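Local coordinates for cell division control protein Cdc48 (Mycobacterium smegmatis, PDB 5E7P) that probably binds and hydrolyses ATP as a tandem AAA-type ATPase of the Cdc48 family, with ADP bound in this crystal structure, at residues E45-L50 and A701-M705; A57-T61 and V100-V105. All coordinates share one frame; numbering follows the deposited sequence.

Overall arrangement
Following the chain from the N terminus, helix 44-50 supplies the first half of contact 1, and strand 57-61 comes next as the first half of contact 2. Contact 2 closes first: 38 residues separate 57-61 from 100-105, on strand 98-104, inside the Cdc48 N-terminal domain. Contact 1 closes much later: 650 residues separate 45-50 from 701-705, on helix 690-707 of the AAA+ lid region, so the smaller loop lies wholly within the larger. One contact is therefore internal to the N-terminal domain, whereas the other ties that domain to the far end of the chain. Their centres lie about 14 Å apart, and Leu50 CD1 meets Val102 CG1 at 3.9 Å.

Contact 1. Residues E45-L50 and A701-M705; sequences EVLAAL and AMTAM
The carboxylate of Glu45 lies flat against the thioether of Met705: SD sits almost straight above one face, 3.7 Å from Glu45 CD, while Ala704 CB lies near the carboxylate plane, 3.9 Å from Glu45 OE2. The extended glutamate, its CG anti to the backbone N (chi1 -176°), slides past the methionine in the opposite direction; Pro671 and Ala712 also touch it. A second flat group is the peptide carbonyl of Ala49, whose face is covered near the oxygen by the terminal methyl of Met702, with CE 3.3 Å from Ala49 O. Bends at chi2 and chi3 of Met702 curl that methyl back over the carbonyl, and it also meets Leu50 CD2 at 4.3 Å. The backbones come closest at Ala49 itself, its CA lying 4.3 Å from Met702 CA. Ala49 CB packs on Met702 CB at 4.0 Å, and also against Ala701 CB and Met705 CG. Met705 ends by crossing Val46 at about a right angle, CE being 3.8 Å from Val46 CG2. No hydrogen bond spans the segments, and Leu22 of strand 22-28 touches Ala49 and both methionines. The axes of the two short helical segments approach to 8.4 Å and cross at -114°, a close, alanine-lined helix-helix packing between the Cdc48 N-terminal domain and the AAA+ lid region.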
loop_
_atom_site.group_PDB
_atom_site.type_symbol
_atom_site.label_atom_id
_atom_site.label_comp_id
_atom_site.label_asym_id
_atom_site.label_seq_id
_atom_site.Cartn_x
_atom_site.Cartn_y
_atom_site.Cartn_z
ATOM N N GLU A 45 -5.585 -12.854 21.170
ATOM C CA GLU A 45 -4.984 -12.317 22.385
ATOM C C GLU A 45 -3.476 -12.131 22.217
ATOM O O GLU A 45 -2.890 -11.206 22.783
ATOM C CB GLU A 45 -5.280 -13.210 23.590
ATOM C CG GLU A 45 -4.764 -12.640 24.898
ATOM C CD GLU A 45 -5.218 -13.432 26.103
ATOM O OE1 GLU A 45 -5.938 -14.437 25.927
ATOM O OE2 GLU A 45 -4.854 -13.041 27.230
ATOM N N VAL A 46 -2.858 -13.008 21.433
ATOM C CA VAL A 46 -1.442 -12.879 21.111
ATOM C C VAL A 46 -1.213 -11.628 20.268
ATOM O O VAL A 46 -0.286 -10.859 20.521
ATOM C CB VAL A 46 -0.916 -14.116 20.358
ATOM C CG1 VAL A 46 0.540 -13.922 19.958
ATOM C CG2 VAL A 46 -1.075 -15.360 21.214
ATOM N N LEU A 47 -2.073 -11.429 19.273
ATOM C CA LEU A 47 -2.010 -10.249 18.419
ATOM C C LEU A 47 -2.145 -8.978 19.248
ATOM O O LEU A 47 -1.440 -7.995 19.019
ATOM C CB LEU A 47 -3.108 -10.296 17.355
ATOM C CG LEU A 47 -3.065 -11.438 16.339
ATOM C CD1 LEU A 47 -4.253 -11.345 15.388
ATOM C CD2 LEU A 47 -1.755 -11.427 15.565
ATOM N N ALA A 48 -3.053 -9.008 20.217
ATOM C CA ALA A 48 -3.265 -7.870 21.100
ATOM C C ALA A 48 -2.062 -7.648 22.022
ATOM O O ALA A 48 -1.616 -6.518 22.212
ATOM C CB ALA A 48 -4.536 -8.063 21.911
ATOM N N ALA A 49 -1.539 -8.734 22.583
ATOM C CA ALA A 49 -0.402 -8.660 23.499
ATOM C C ALA A 49 0.866 -8.189 22.796
ATOM O O ALA A 49 1.690 -7.485 23.382
ATOM C CB ALA A 49 -0.166 -10.014 24.160
ATOM N N LEU A 50 1.019 -8.585 21.539
ATOM C CA LEU A 50 2.188 -8.202 20.759
ATOM C C LEU A 50 2.065 -6.790 20.189
ATOM O O LEU A 50 3.063 -6.174 19.817
ATOM C CB LEU A 50 2.438 -9.211 19.639
ATOM C CG LEU A 50 2.902 -10.594 20.096
ATOM C CD1 LEU A 50 3.127 -11.500 18.892
ATOM C CD2 LEU A 50 4.169 -10.485 20.945
ATOM N N ALA A 701 -3.467 -7.528 27.980
ATOM C CA ALA A 701 -3.375 -8.842 27.359
ATOM C C ALA A 701 -1.998 -9.451 27.589
ATOM O O ALA A 701 -1.878 -10.639 27.881
ATOM C CB ALA A 701 -3.682 -8.751 25.870
ATOM N N MET A 702 -0.962 -8.626 27.465
ATOM C CA MET A 702 0.410 -9.079 27.670
ATOM C C MET A 702 0.656 -9.453 29.130
ATOM O O MET A 702 1.343 -10.434 29.425
ATOM C CB MET A 702 1.407 -8.009 27.214
ATOM C CG MET A 702 2.866 -8.361 27.480
ATOM S SD MET A 702 3.429 -9.831 26.596
ATOM C CE MET A 702 3.972 -9.126 25.042
ATOM N N THR A 703 0.086 -8.671 30.042
ATOM C CA THR A 703 0.185 -8.957 31.468
ATOM C C THR A 703 -0.437 -10.317 31.786
ATOM O O THR A 703 0.080 -11.072 32.609
ATOM C CB THR A 703 -0.494 -7.854 32.314
ATOM O OG1 THR A 703 0.218 -6.620 32.160
ATOM C CG2 THR A 703 -0.509 -8.232 33.785
ATOM N N ALA A 704 -1.539 -10.630 31.110
ATOM C CA ALA A 704 -2.234 -11.895 31.323
ATOM C C ALA A 704 -1.483 -13.077 30.714
ATOM O O ALA A 704 -1.417 -14.151 31.311
ATOM C CB ALA A 704 -3.641 -11.820 30.768
ATOM N N MET A 705 -0.923 -12.876 29.525
ATOM C CA MET A 705 -0.175 -13.930 28.844
ATOM C C MET A 705 1.077 -14.317 29.628
ATOM O O MET A 705 1.405 -15.498 29.744
ATOM C CB MET A 705 0.208 -13.498 27.423
ATOM C CG MET A 705 -0.974 -13.289 26.486
ATOM S SD MET A 705 -1.787 -14.824 26.007
ATOM C CE MET A 705 -0.557 -15.552 24.929
#

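Contact 2. Residues A57-T61 and V100-V105; sequences AVALT and VLVSPV
Leu60 turns CG anti to its carbonyl carbon (chi1 -71°); in Val102 it is CG1 that stands anti to the backbone N (chi1 -168°), which leaves CG2 anti to the carbonyl carbon, and the two side chains lie side by side, pointing the same way, with Leu60 CD2 3.7 Å from Val102 CG2. They form a non-hydrogen-bonded pair of an antiparallel beta ladder, in a domain whose family has the double-psi beta-barrel fold, with which this mixed sheet is consistent. Leu60 CD2 also meets Val100 CG2, and the other methyl of Val102, CG1, lies 3.8 Å from Val58 CB, giving this face a continuous aliphatic surface. Leu24 and Leu42 add to it from strands 22-28 and 39-42. Register is set by two hydrogen-bonded pairs. Thr61 N reaches Leu101 O at 3.0 Å, and the return bond from Leu101 N to Thr61 O is 3.1 Å and nearly straight, 170° at the hydrogen. Ala59 and Ser103 likewise exchange backbone bonds, Ser103 N lying 3.1 Å from Ala59 O. Past the last bridge, Val105 CG1 packs on the methyl of Ala57 and its CB on that of Ala59. The partly exposed face, with Ala59, Thr61, Leu101 and Ser103, carries a bridging water. Water 2 donates to Leu101 O at 3.0 Å, and hydrogen bonds also join it to Thr61 OG1 at 2.9 Å and to Ser103 OG at 3.1 Å.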
loop_
_atom_site.group_PDB
_atom_site.type_symbol
_atom_site.label_atom_id
_atom_site.label_comp_id
_atom_site.label_asym_id
_atom_site.label_seq_id
_atom_site.Cartn_x
_atom_site.Cartn_y
_atom_site.Cartn_z
ATOM N N ALA A 57 3.338 -9.065 9.883
ATOM C CA ALA A 57 4.333 -10.130 9.933
ATOM C C ALA A 57 4.885 -10.291 11.339
ATOM O O ALA A 57 4.978 -9.323 12.095
ATOM C CB ALA A 57 5.462 -9.861 8.955
ATOM N N VAL A 58 5.244 -11.522 11.684
ATOM C CA VAL A 58 5.898 -11.800 12.956
ATOM C C VAL A 58 7.221 -12.515 12.736
ATOM O O VAL A 58 7.389 -13.251 11.764
ATOM C CB VAL A 58 5.026 -12.669 13.890
ATOM C CG1 VAL A 58 3.938 -11.835 14.536
ATOM C CG2 VAL A 58 4.440 -13.856 13.134
ATOM N N ALA A 59 8.161 -12.288 13.644
ATOM C CA ALA A 59 9.403 -13.041 13.651
ATOM C C ALA A 59 9.170 -14.334 14.419
ATOM O O ALA A 59 8.587 -14.321 15.501
ATOM C CB ALA A 59 10.510 -12.227 14.295
ATOM N N LEU A 60 9.610 -15.451 13.847
ATOM C CA LEU A 60 9.484 -16.751 14.496
ATOM C C LEU A 60 10.867 -17.346 14.727
ATOM O O LEU A 60 11.623 -17.566 13.778
ATOM C CB LEU A 60 8.622 -17.695 13.655
ATOM C CG LEU A 60 7.129 -17.359 13.617
ATOM C CD1 LEU A 60 6.419 -18.161 12.543
ATOM C CD2 LEU A 60 6.489 -17.608 14.976
ATOM N N THR A 61 11.192 -17.607 15.991
ATOM C CA THR A 61 12.555 -17.975 16.359
ATOM C C THR A 61 12.654 -19.267 17.164
ATOM O O THR A 61 12.101 -19.378 18.258
ATOM C CB THR A 61 13.242 -16.850 17.162
ATOM O OG1 THR A 61 13.132 -15.610 16.451
ATOM C CG2 THR A 61 14.708 -17.172 17.376
ATOM N N VAL A 100 8.290 -21.856 20.584
ATOM C CA VAL A 100 8.662 -20.884 19.560
ATOM C C VAL A 100 8.527 -19.449 20.079
ATOM O O VAL A 100 7.557 -19.109 20.758
ATOM C CB VAL A 100 7.838 -21.070 18.260
ATOM C CG1 VAL A 100 6.346 -20.944 18.534
ATOM C CG2 VAL A 100 8.280 -20.077 17.195
ATOM N N LEU A 101 9.520 -18.620 19.777
ATOM C CA LEU A 101 9.464 -17.208 20.128
ATOM C C LEU A 101 8.797 -16.404 19.017
ATOM O O LEU A 101 9.218 -16.452 17.859
ATOM C CB LEU A 101 10.864 -16.662 20.418
ATOM C CG LEU A 101 11.301 -16.659 21.887
ATOM C CD1 LEU A 101 10.392 -15.754 22.711
ATOM C CD2 LEU A 101 11.333 -18.068 22.466
ATOM N N VAL A 102 7.746 -15.676 19.376
ATOM C CA VAL A 102 7.009 -14.860 18.422
ATOM C C VAL A 102 7.147 -13.388 18.794
ATOM O O VAL A 102 7.048 -13.028 19.965
ATOM C CB VAL A 102 5.517 -15.241 18.400
ATOM C CG1 VAL A 102 4.817 -14.593 17.214
ATOM C CG2 VAL A 102 5.361 -16.749 18.351
ATOM N N SER A 103 7.378 -12.542 17.796
ATOM C CA SER A 103 7.528 -11.111 18.030
ATOM C C SER A 103 7.315 -10.337 16.738
ATOM O O SER A 103 7.602 -10.847 15.654
ATOM C CB SER A 103 8.919 -10.805 18.586
ATOM O OG SER A 103 9.917 -11.061 17.615
ATOM N N PRO A 104 6.807 -9.100 16.847
ATOM C CA PRO A 104 6.661 -8.242 15.669
ATOM C C PRO A 104 8.002 -8.015 14.987
ATOM O O PRO A 104 9.028 -7.907 15.659
ATOM C CB PRO A 104 6.131 -6.925 16.254
ATOM C CG PRO A 104 6.424 -6.992 17.720
ATOM C CD PRO A 104 6.325 -8.438 18.070
ATOM N N VAL A 105 7.993 -7.959 13.661
ATOM C CA VAL A 105 9.217 -7.742 12.906
ATOM C C VAL A 105 9.012 -6.625 11.893
ATOM O O VAL A 105 7.939 -6.495 11.307
ATOM C CB VAL A 105 9.688 -9.037 12.200
ATOM C CG1 VAL A 105 8.679 -9.484 11.146
ATOM C CG2 VAL A 105 11.072 -8.852 11.585
HETATM O O HOH W 1 4.812 -6.522 12.817
HETATM O O HOH W 2 10.808 -14.044 17.160
#